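Local structure of fimbrial subunit type 1 (Actinomyces oris, 3UXF) at residues G374-V379 with E409-T414; V356-T361 with V420-L425; L45-C50 with V176-T181. The protein serves as the major structural subunit of the fimbriae, the adhesive appendages that this Gram-positive bacterium anchors to its cell wall. One frame throughout, in Å; residues are numbered along the deposited sequence.

From the N terminus, interaction 3 comes first. Residues 45-50, near the start of the model, meet 176-181, so this contact closes a loop holding most of the N-terminal pilin domain and ends just before the chain moves on to strand 185-190. Interaction 2 opens much later, at 356-361, and shuts at 420-425; interaction 1, pairing 374-379 with 409-414, falls wholly within that span. These two share the prealbumin-like domain and touch: Phe-377 packs on Leu-358, and Phe-412 on Ile-422, joining two sheets. Interaction 3 is independent of them, its centre about 55 Å from that of interaction 2 and on the opposite side of the chain's centre.

Interaction 1. Residues G374-V379 with E409-T414; sequences GAQFQV and EKTFTT
Phe-377 and Phe-412 face the same side of an antiparallel pairing, and each ring has the other residue's carbonyl oxygen at its edge. Phe-412 O lies in the plane of the Phe-377 ring, 4.0 Å from Phe-377 CD2, while Phe-377 O sits 3.7 Å from Phe-412 CD1. Leu-358 covers one face of Phe-377 and Ile-422 one face of Phe-412; Lys-360 meets the Phe-377 edge, and Val-420 lies beside Phe-412 CB. The same two carbonyls carry the hydrogen-bonded pair: Phe-377 N to Phe-412 O is 2.9 Å, and the return bond from Phe-412 N is equally short.

On the other side of the sheet, the two glutamines reach across with extended chains. Gln-376 runs alongside Thr-413 and its NE2 donates to Thr-413 OG1 at 2.9 Å; Gln-378 passes Thr-411 at a slant and repeats the bond, NE2 to Thr-411 OG1, at 3.0 Å. In both, the hydroxyl oxygen stands 24° out of the amide plane and the bond is bent, near 142° at the hydrogen. With chi1 near -60°, each threonine sets OG1 beside its own backbone N and within the amide's range.

Beyond Gln-376 the ladder continues through Thr-414 N to Ala-375 O, 2.9 Å. Thr-414 OG1 takes the N-H of Ala-375 and also bonds Tyr-372 O. At the other end a water stands in for a direct bond between Val-379 N and Lys-410 O.

Strand 412-413 thus edges strand 376-385, whose opposite flank pairs with strand 444-451; the phenylalanines face strands 344-362 and 419-426, as expected between two sheets of a beta sandwich.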
loop_
_atom_site.group_PDB
_atom_site.type_symbol
_atom_site.label_atom_id
_atom_site.label_comp_id
_atom_site.label_asym_id
_atom_site.label_seq_id
_atom_site.Cartn_x
_atom_site.Cartn_y
_atom_site.Cartn_z
ATOM N N GLY A 374 40.954 -7.147 -18.746
ATOM C CA GLY A 374 40.613 -8.318 -19.512
ATOM C C GLY A 374 40.155 -9.515 -18.699
ATOM O O GLY A 374 39.929 -10.579 -19.246
ATOM N N ALA A 375 40.042 -9.342 -17.390
ATOM C CA ALA A 375 39.439 -10.365 -16.566
ATOM C C ALA A 375 37.933 -10.300 -16.795
ATOM O O ALA A 375 37.362 -9.211 -16.876
ATOM C CB ALA A 375 39.748 -10.105 -15.073
ATOM N N GLN A 376 37.300 -11.453 -16.932
ATOM C CA GLN A 376 35.839 -11.492 -17.146
ATOM C C GLN A 376 35.134 -12.199 -16.003
ATOM O O GLN A 376 35.660 -13.160 -15.413
ATOM C CB GLN A 376 35.512 -12.179 -18.474
ATOM C CG GLN A 376 36.168 -11.451 -19.647
ATOM C CD GLN A 376 35.576 -11.891 -20.952
ATOM O OE1 GLN A 376 35.381 -13.073 -21.202
ATOM N NE2 GLN A 376 35.216 -10.917 -21.775
ATOM N N PHE A 377 33.942 -11.719 -15.703
ATOM C CA PHE A 377 33.135 -12.267 -14.637
ATOM C C PHE A 377 31.694 -12.412 -15.038
ATOM O O PHE A 377 31.185 -11.637 -15.850
ATOM C CB PHE A 377 33.192 -11.335 -13.442
ATOM C CG PHE A 377 34.549 -11.222 -12.843
ATOM C CD1 PHE A 377 34.901 -12.020 -11.758
ATOM C CD2 PHE A 377 35.466 -10.297 -13.334
ATOM C CE1 PHE A 377 36.204 -11.927 -11.170
ATOM C CE2 PHE A 377 36.753 -10.194 -12.760
ATOM C CZ PHE A 377 37.112 -11.006 -11.666
ATOM N N GLN A 378 31.030 -13.374 -14.421
ATOM C CA GLN A 378 29.577 -13.458 -14.491
ATOM C C GLN A 378 29.090 -13.502 -13.049
ATOM O O GLN A 378 29.898 -13.677 -12.126
ATOM C CB GLN A 378 29.122 -14.708 -15.229
ATOM C CG GLN A 378 29.659 -14.668 -16.645
ATOM C CD GLN A 378 28.986 -15.662 -17.556
ATOM O OE1 GLN A 378 28.886 -16.861 -17.245
ATOM N NE2 GLN A 378 28.511 -15.170 -18.707
ATOM N N VAL A 379 27.781 -13.310 -12.858
ATOM C CA VAL A 379 27.224 -13.187 -11.495
ATOM C C VAL A 379 26.068 -14.156 -11.315
ATOM O O VAL A 379 25.244 -14.328 -12.233
ATOM C CB VAL A 379 26.682 -11.759 -11.234
ATOM C CG1 VAL A 379 26.255 -11.601 -9.756
ATOM C CG2 VAL A 379 27.736 -10.685 -11.636
ATOM N N GLU A 409 23.052 -7.567 -19.574
ATOM C CA GLU A 409 24.354 -8.157 -19.811
ATOM C C GLU A 409 24.618 -9.348 -18.910
ATOM O O GLU A 409 24.085 -9.404 -17.795
ATOM C CB GLU A 409 25.433 -7.106 -19.545
ATOM C CG GLU A 409 25.293 -5.863 -20.425
ATOM C CD GLU A 409 25.475 -6.162 -21.916
ATOM O OE1 GLU A 409 26.112 -7.174 -22.278
ATOM O OE2 GLU A 409 24.968 -5.377 -22.741
ATOM N N LYS A 410 25.449 -10.286 -19.371
ATOM C CA LYS A 410 25.801 -11.416 -18.528
ATOM C C LYS A 410 27.272 -11.462 -18.204
ATOM O O LYS A 410 27.640 -12.182 -17.285
ATOM C CB LYS A 410 25.422 -12.765 -19.155
ATOM C CG LYS A 410 23.931 -13.033 -19.182
ATOM C CD LYS A 410 23.595 -14.373 -19.855
ATOM C CE LYS A 410 23.401 -14.165 -21.354
ATOM N NZ LYS A 410 23.413 -15.435 -22.163
ATOM N N THR A 411 28.100 -10.731 -18.942
ATOM C CA THR A 411 29.564 -10.846 -18.779
ATOM C C THR A 411 30.164 -9.485 -18.557
ATOM O O THR A 411 29.809 -8.518 -19.254
ATOM C CB THR A 411 30.222 -11.552 -19.992
ATOM O OG1 THR A 411 29.634 -12.844 -20.169
ATOM C CG2 THR A 411 31.727 -11.718 -19.762
ATOM N N PHE A 412 31.056 -9.365 -17.570
ATOM C CA PHE A 412 31.568 -8.068 -17.177
ATOM C C PHE A 412 33.085 -8.130 -17.263
ATOM O O PHE A 412 33.689 -9.027 -16.668
ATOM C CB PHE A 412 31.066 -7.705 -15.764
ATOM C CG PHE A 412 29.602 -7.657 -15.705
ATOM C CD1 PHE A 412 28.878 -8.819 -15.474
ATOM C CD2 PHE A 412 28.916 -6.498 -16.045
ATOM C CE1 PHE A 412 27.470 -8.820 -15.528
ATOM C CE2 PHE A 412 27.526 -6.478 -16.092
ATOM C CZ PHE A 412 26.805 -7.635 -15.835
ATOM N N THR A 413 33.689 -7.218 -18.034
ATOM C CA THR A 413 35.120 -7.295 -18.318
ATOM C C THR A 413 35.884 -6.096 -17.737
ATOM O O THR A 413 35.488 -4.933 -17.980
ATOM C CB THR A 413 35.364 -7.329 -19.850
ATOM O OG1 THR A 413 34.680 -8.462 -20.395
ATOM C CG2 THR A 413 36.870 -7.462 -20.152
ATOM N N THR A 414 36.971 -6.366 -16.985
ATOM C CA THR A 414 37.753 -5.272 -16.416
ATOM C C THR A 414 38.494 -4.496 -17.519
ATOM O O THR A 414 38.988 -5.088 -18.498
ATOM C CB THR A 414 38.767 -5.724 -15.356
ATOM O OG1 THR A 414 39.615 -6.753 -15.867
ATOM C CG2 THR A 414 38.014 -6.226 -14.086
HETATM O O HOH W 1 26.187 -12.512 -15.043
#

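Interaction 2. Residues V356-T361 with V420-L425; sequences VILTKT and VEINYL. Unlike the reference sequence in segment 356-361: Ile-357 (reference Val).
Val-356, Leu-358, Val-420 and Ile-422 line one face of an antiparallel pairing, and this is the tightly packed half. Val-356 CB meets Ile-422 CB at 4.0 Å, and Leu-358 CB lies 3.9 Å from Val-420 CG1. Leu-358 holds CG opposite its backbone N (chi1 -173°), which carries CD1 to within 4.2 Å of Ile-422 CD1. Leu-447, from strand 444-451, touches both residues. Beneath the side chains four backbone bonds run in two reciprocal pairs; Ile-422 N to Val-356 O is the straightest, 2.8 Å and 171°.

The other face is looser and turned to solvent. Ile-357 and Glu-421 are a non-hydrogen-bonded pair whose side chains barely meet. Glu-421 OE1 is gripped there by Asn-423 ND2 on its anti lone pair at 3.3 Å, the oxygen lying in the Asn-423 amide plane, and by a salt bridge to Lys-355, which also bonds Asn-423 OD1.

Further along, Lys-360 still bonds Gly-418 through its backbone, and its NZ is joined covalently to Asp-484, the isopeptide link of this domain; NZ also donates to Thr-361 O. Hydrogen-bonded on both flanks, to 420-425 and 478-484, and cross-linked to the latter, the strand probably resists pulling, as in related pilins.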
loop_
_atom_site.group_PDB
_atom_site.type_symbol
_atom_site.label_atom_id
_atom_site.label_comp_id
_atom_site.label_asym_id
_atom_site.label_seq_id
_atom_site.Cartn_x
_atom_site.Cartn_y
_atom_site.Cartn_z
ATOM N N VAL A 356 27.776 -2.180 -8.278
ATOM C CA VAL A 356 28.947 -2.857 -7.748
ATOM C C VAL A 356 30.139 -2.381 -8.552
ATOM O O VAL A 356 30.088 -2.370 -9.780
ATOM C CB VAL A 356 28.818 -4.384 -7.908
ATOM C CG1 VAL A 356 30.097 -5.067 -7.514
ATOM C CG2 VAL A 356 27.616 -4.885 -7.053
ATOM N N ILE A 357 31.205 -1.955 -7.878
ATOM C CA ILE A 357 32.455 -1.666 -8.595
ATOM C C ILE A 357 33.433 -2.783 -8.279
ATOM O O ILE A 357 33.782 -2.971 -7.107
ATOM C CB ILE A 357 33.070 -0.311 -8.198
ATOM C CG1 ILE A 357 32.113 0.813 -8.560
ATOM C CG2 ILE A 357 34.351 -0.091 -8.971
ATOM C CD1 ILE A 357 32.522 2.202 -7.989
ATOM N N LEU A 358 33.840 -3.540 -9.300
ATOM C CA LEU A 358 34.739 -4.662 -9.102
ATOM C C LEU A 358 36.135 -4.167 -9.448
ATOM O O LEU A 358 36.365 -3.708 -10.571
ATOM C CB LEU A 358 34.298 -5.798 -10.027
ATOM C CG LEU A 358 34.972 -7.169 -9.913
ATOM C CD1 LEU A 358 34.180 -8.179 -10.772
ATOM C CD2 LEU A 358 36.409 -7.137 -10.383
ATOM N N THR A 359 37.056 -4.256 -8.485
ATOM C CA THR A 359 38.470 -3.967 -8.746
ATOM C C THR A 359 39.260 -5.261 -8.787
ATOM O O THR A 359 39.192 -6.082 -7.863
ATOM C CB THR A 359 39.074 -3.086 -7.655
ATOM O OG1 THR A 359 38.406 -1.822 -7.672
ATOM C CG2 THR A 359 40.595 -2.863 -7.894
ATOM N N LYS A 360 40.001 -5.454 -9.870
ATOM C CA LYS A 360 40.802 -6.652 -10.034
ATOM C C LYS A 360 42.257 -6.364 -9.706
ATOM O O LYS A 360 42.828 -5.386 -10.176
ATOM C CB LYS A 360 40.686 -7.187 -11.461
ATOM C CG LYS A 360 41.418 -8.498 -11.692
ATOM C CD LYS A 360 40.707 -9.658 -11.021
ATOM C CE LYS A 360 41.277 -10.989 -11.469
ATOM N NZ LYS A 360 42.597 -11.278 -10.850
ATOM N N THR A 361 42.849 -7.225 -8.893
ATOM C CA THR A 361 44.252 -7.090 -8.546
ATOM C C THR A 361 44.895 -8.468 -8.483
ATOM O O THR A 361 44.319 -9.451 -8.939
ATOM C CB THR A 361 44.446 -6.334 -7.216
ATOM O OG1 THR A 361 45.817 -5.942 -7.084
ATOM C CG2 THR A 361 44.056 -7.206 -6.038
ATOM N N VAL A 420 35.607 -2.876 -13.285
ATOM C CA VAL A 420 34.399 -2.922 -14.108
ATOM C C VAL A 420 33.223 -2.658 -13.195
ATOM O O VAL A 420 33.239 -3.066 -12.029
ATOM C CB VAL A 420 34.208 -4.261 -14.875
ATOM C CG1 VAL A 420 34.064 -5.450 -13.926
ATOM C CG2 VAL A 420 33.008 -4.190 -15.831
ATOM N N GLU A 421 32.227 -1.950 -13.708
ATOM C CA GLU A 421 30.992 -1.747 -12.930
ATOM C C GLU A 421 29.968 -2.789 -13.313
ATOM O O GLU A 421 29.807 -3.126 -14.497
ATOM C CB GLU A 421 30.408 -0.354 -13.166
ATOM C CG GLU A 421 31.360 0.726 -12.732
ATOM C CD GLU A 421 30.753 2.107 -12.690
ATOM O OE1 GLU A 421 29.644 2.314 -13.223
ATOM O OE2 GLU A 421 31.407 2.985 -12.089
ATOM N N ILE A 422 29.282 -3.311 -12.300
ATOM C CA ILE A 422 28.181 -4.236 -12.522
ATOM C C ILE A 422 26.926 -3.478 -12.079
ATOM O O ILE A 422 26.672 -3.281 -10.874
ATOM C CB ILE A 422 28.381 -5.524 -11.728
ATOM C CG1 ILE A 422 29.700 -6.194 -12.175
ATOM C CG2 ILE A 422 27.193 -6.445 -11.945
ATOM C CD1 ILE A 422 30.051 -7.418 -11.389
ATOM N N ASN A 423 26.163 -3.002 -13.068
ATOM C CA ASN A 423 25.030 -2.121 -12.815
ATOM C C ASN A 423 23.753 -2.740 -13.320
ATOM O O ASN A 423 23.637 -2.906 -14.536
ATOM C CB ASN A 423 25.196 -0.826 -13.620
ATOM C CG ASN A 423 26.434 -0.030 -13.235
ATOM O OD1 ASN A 423 26.844 -0.028 -12.059
ATOM N ND2 ASN A 423 27.012 0.654 -14.188
ATOM N N TYR A 424 22.767 -3.060 -12.480
ATOM C CA TYR A 424 22.779 -2.891 -11.035
ATOM C C TYR A 424 22.131 -4.134 -10.433
ATOM O O TYR A 424 21.385 -4.832 -11.112
ATOM C CB TYR A 424 21.956 -1.664 -10.642
ATOM C CG TYR A 424 22.350 -0.403 -11.371
ATOM C CD1 TYR A 424 23.304 0.451 -10.844
ATOM C CD2 TYR A 424 21.771 -0.067 -12.584
ATOM C CE1 TYR A 424 23.672 1.599 -11.502
ATOM C CE2 TYR A 424 22.137 1.084 -13.253
ATOM C CZ TYR A 424 23.090 1.913 -12.705
ATOM O OH TYR A 424 23.466 3.061 -13.354
ATOM N N LEU A 425 22.408 -4.400 -9.160
ATOM C CA LEU A 425 21.863 -5.571 -8.485
ATOM C C LEU A 425 20.945 -5.195 -7.326
ATOM O O LEU A 425 21.253 -4.297 -6.553
ATOM C CB LEU A 425 22.996 -6.460 -7.968
ATOM C CG LEU A 425 23.687 -7.351 -9.000
ATOM C CD1 LEU A 425 25.076 -7.739 -8.525
ATOM C CD2 LEU A 425 22.851 -8.581 -9.283
#

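Interaction 3. Residues L45-C50 with V176-T181; sequences LTVHKC and VYPKNT
Lys-49 NZ faces Asn-180 OD1 at 4.0 Å, with water between them. One water accepts from Lys-49 NZ at 2.9 Å and donates to Asn-180 OD1 at 2.6 Å; a second lies close to the same oxygen and to Cys-50 O but binds the ammonium weakly. The lysine is also tied to Glu-142 by a salt bridge and to Ile-150 O, which probably offsets the cost of burying its charge. Lys-49 reaches this spot with CG anti to the backbone N and a bend at chi2 (70°). Asn-180 spends its amide nitrogen on Glu-51 O.

Upstream, the chains run parallel, bridging at Val-47 and Val-176. Val-176 N donates to Thr-46 O and Val-176 O accepts from His-48 N, 2.8 Å; the two bonds from one residue straddling Val-47 are the classic parallel ladder. Strand 44-48 thereby sits between strands 125-128 and 170-176 in a mixed sheet of the N-terminal pilin domain, pairing the domain's first strand with its last long one. Leu-45, Val-47 and Val-176 turn their methyls to the interior, where Phe-79, Phe-155 and Val-157 cover them. Val-47 splits its branches: CG2 touches Val-176 CG2 at 3.7 Å, while CG1 meets the ring of Pro-178.

On the opposite face, His-48 and Tyr-177 point the same way and form an offset stack, centroids 4.1 Å apart and planes at 22°. Tyr-177 CE1 comes to 3.3 Å from His-48 CG, and the phenol oxygen overlies the imidazole's rim. His-48 NE2 is hydrogen-bonded to His-175 ND1, and Tyr-177 OH to the backbone N of Asp-66, so both rings are pinned at their polar ends. Just beyond them, Cys-50 is joined to Cys-71 by a disulfide.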
loop_
_atom_site.group_PDB
_atom_site.type_symbol
_atom_site.label_atom_id
_atom_site.label_comp_id
_atom_site.label_asym_id
_atom_site.label_seq_id
_atom_site.Cartn_x
_atom_site.Cartn_y
_atom_site.Cartn_z
ATOM N N LEU A 45 -21.462 14.716 23.231
ATOM C CA LEU A 45 -21.173 13.585 22.352
ATOM C C LEU A 45 -19.775 13.819 21.802
ATOM O O LEU A 45 -19.565 14.830 21.169
ATOM C CB LEU A 45 -22.174 13.532 21.203
ATOM C CG LEU A 45 -21.798 12.497 20.135
ATOM C CD1 LEU A 45 -21.720 11.088 20.717
ATOM C CD2 LEU A 45 -22.797 12.580 18.955
ATOM N N THR A 46 -18.849 12.892 22.021
ATOM C CA THR A 46 -17.464 13.072 21.571
ATOM C C THR A 46 -17.161 11.950 20.595
ATOM O O THR A 46 -17.195 10.778 20.964
ATOM C CB THR A 46 -16.504 13.008 22.750
ATOM O OG1 THR A 46 -16.824 14.075 23.655
ATOM C CG2 THR A 46 -15.047 13.234 22.276
ATOM N N VAL A 47 -16.923 12.306 19.338
ATOM C CA VAL A 47 -16.615 11.312 18.297
ATOM C C VAL A 47 -15.094 11.290 18.101
ATOM O O VAL A 47 -14.503 12.342 17.906
ATOM C CB VAL A 47 -17.325 11.724 16.986
ATOM C CG1 VAL A 47 -17.123 10.669 15.851
ATOM C CG2 VAL A 47 -18.829 11.919 17.247
ATOM N N HIS A 48 -14.488 10.106 18.214
ATOM C CA HIS A 48 -13.033 9.959 18.106
ATOM C C HIS A 48 -12.707 9.457 16.691
ATOM O O HIS A 48 -13.069 8.333 16.345
ATOM C CB HIS A 48 -12.557 8.937 19.126
ATOM C CG HIS A 48 -12.699 9.390 20.549
ATOM N ND1 HIS A 48 -11.619 9.710 21.345
ATOM C CD2 HIS A 48 -13.802 9.586 21.317
ATOM C CE1 HIS A 48 -12.046 10.088 22.536
ATOM N NE2 HIS A 48 -13.365 10.021 22.544
ATOM N N LYS A 49 -12.063 10.303 15.881
ATOM C CA LYS A 49 -11.729 9.938 14.506
ATOM C C LYS A 49 -10.271 9.468 14.460
ATOM O O LYS A 49 -9.355 10.207 14.827
ATOM C CB LYS A 49 -11.950 11.130 13.574
ATOM C CG LYS A 49 -11.541 10.843 12.102
ATOM C CD LYS A 49 -12.501 9.856 11.439
ATOM C CE LYS A 49 -11.989 9.510 10.000
ATOM N NZ LYS A 49 -12.962 8.630 9.332
ATOM N N CYS A 50 -10.096 8.220 14.029
ATOM C CA CYS A 50 -8.800 7.539 14.051
ATOM C C CYS A 50 -8.511 6.967 12.674
ATOM O O CYS A 50 -9.418 6.590 11.952
ATOM C CB CYS A 50 -8.851 6.387 15.066
ATOM S SG CYS A 50 -9.348 6.893 16.745
ATOM N N VAL A 176 -17.782 7.976 21.274
ATOM C CA VAL A 176 -17.917 6.959 20.245
ATOM C C VAL A 176 -16.679 6.900 19.358
ATOM O O VAL A 176 -16.080 7.922 19.039
ATOM C CB VAL A 176 -19.177 7.183 19.383
ATOM C CG1 VAL A 176 -20.429 6.902 20.195
ATOM C CG2 VAL A 176 -19.204 8.596 18.836
ATOM N N TYR A 177 -16.304 5.684 18.976
ATOM C CA TYR A 177 -15.164 5.452 18.101
ATOM C C TYR A 177 -15.675 4.770 16.841
ATOM O O TYR A 177 -15.736 3.546 16.771
ATOM C CB TYR A 177 -14.125 4.570 18.796
ATOM C CG TYR A 177 -13.564 5.169 20.066
ATOM C CD1 TYR A 177 -12.309 5.758 20.085
ATOM C CD2 TYR A 177 -14.293 5.147 21.245
ATOM C CE1 TYR A 177 -11.796 6.306 21.240
ATOM C CE2 TYR A 177 -13.789 5.693 22.404
ATOM C CZ TYR A 177 -12.539 6.270 22.399
ATOM O OH TYR A 177 -12.035 6.817 23.552
ATOM N N PRO A 178 -16.064 5.572 15.857
ATOM C CA PRO A 178 -16.656 5.043 14.626
ATOM C C PRO A 178 -15.709 4.152 13.833
ATOM O O PRO A 178 -14.492 4.288 13.914
ATOM C CB PRO A 178 -17.001 6.303 13.828
ATOM C CG PRO A 178 -16.130 7.359 14.378
ATOM C CD PRO A 178 -15.922 7.035 15.818
ATOM N N LYS A 179 -16.297 3.243 13.068
ATOM C CA LYS A 179 -15.554 2.298 12.249
ATOM C C LYS A 179 -15.343 2.828 10.832
ATOM O O LYS A 179 -16.245 3.412 10.235
ATOM C CB LYS A 179 -16.346 0.978 12.190
ATOM C CG LYS A 179 -15.705 -0.115 11.318
ATOM C CD LYS A 179 -16.687 -1.272 11.004
ATOM C CE LYS A 179 -16.420 -2.506 11.869
ATOM N NZ LYS A 179 -15.012 -3.009 11.761
ATOM N N ASN A 180 -14.158 2.573 10.271
ATOM C CA ASN A 180 -13.942 2.865 8.863
ATOM C C ASN A 180 -14.829 2.077 7.910
ATOM O O ASN A 180 -15.046 0.871 8.083
ATOM C CB ASN A 180 -12.495 2.563 8.514
ATOM C CG ASN A 180 -11.548 3.627 8.970
ATOM O OD1 ASN A 180 -11.950 4.732 9.341
ATOM N ND2 ASN A 180 -10.256 3.330 8.877
ATOM N N THR A 181 -15.312 2.734 6.868
ATOM C CA THR A 181 -16.097 2.055 5.858
ATOM C C THR A 181 -15.268 1.111 5.012
ATOM O O THR A 181 -15.822 0.205 4.384
ATOM C CB THR A 181 -16.714 3.052 4.866
ATOM O OG1 THR A 181 -15.697 3.920 4.349
ATOM C CG2 THR A 181 -17.793 3.887 5.556
HETATM O O HOH W 2 -12.695 5.495 15.485
HETATM O O HOH W 3 -10.201 6.866 9.301
HETATM O O HOH W 4 -13.506 6.186 10.805
HETATM O O HOH W 5 -12.327 6.485 13.048
#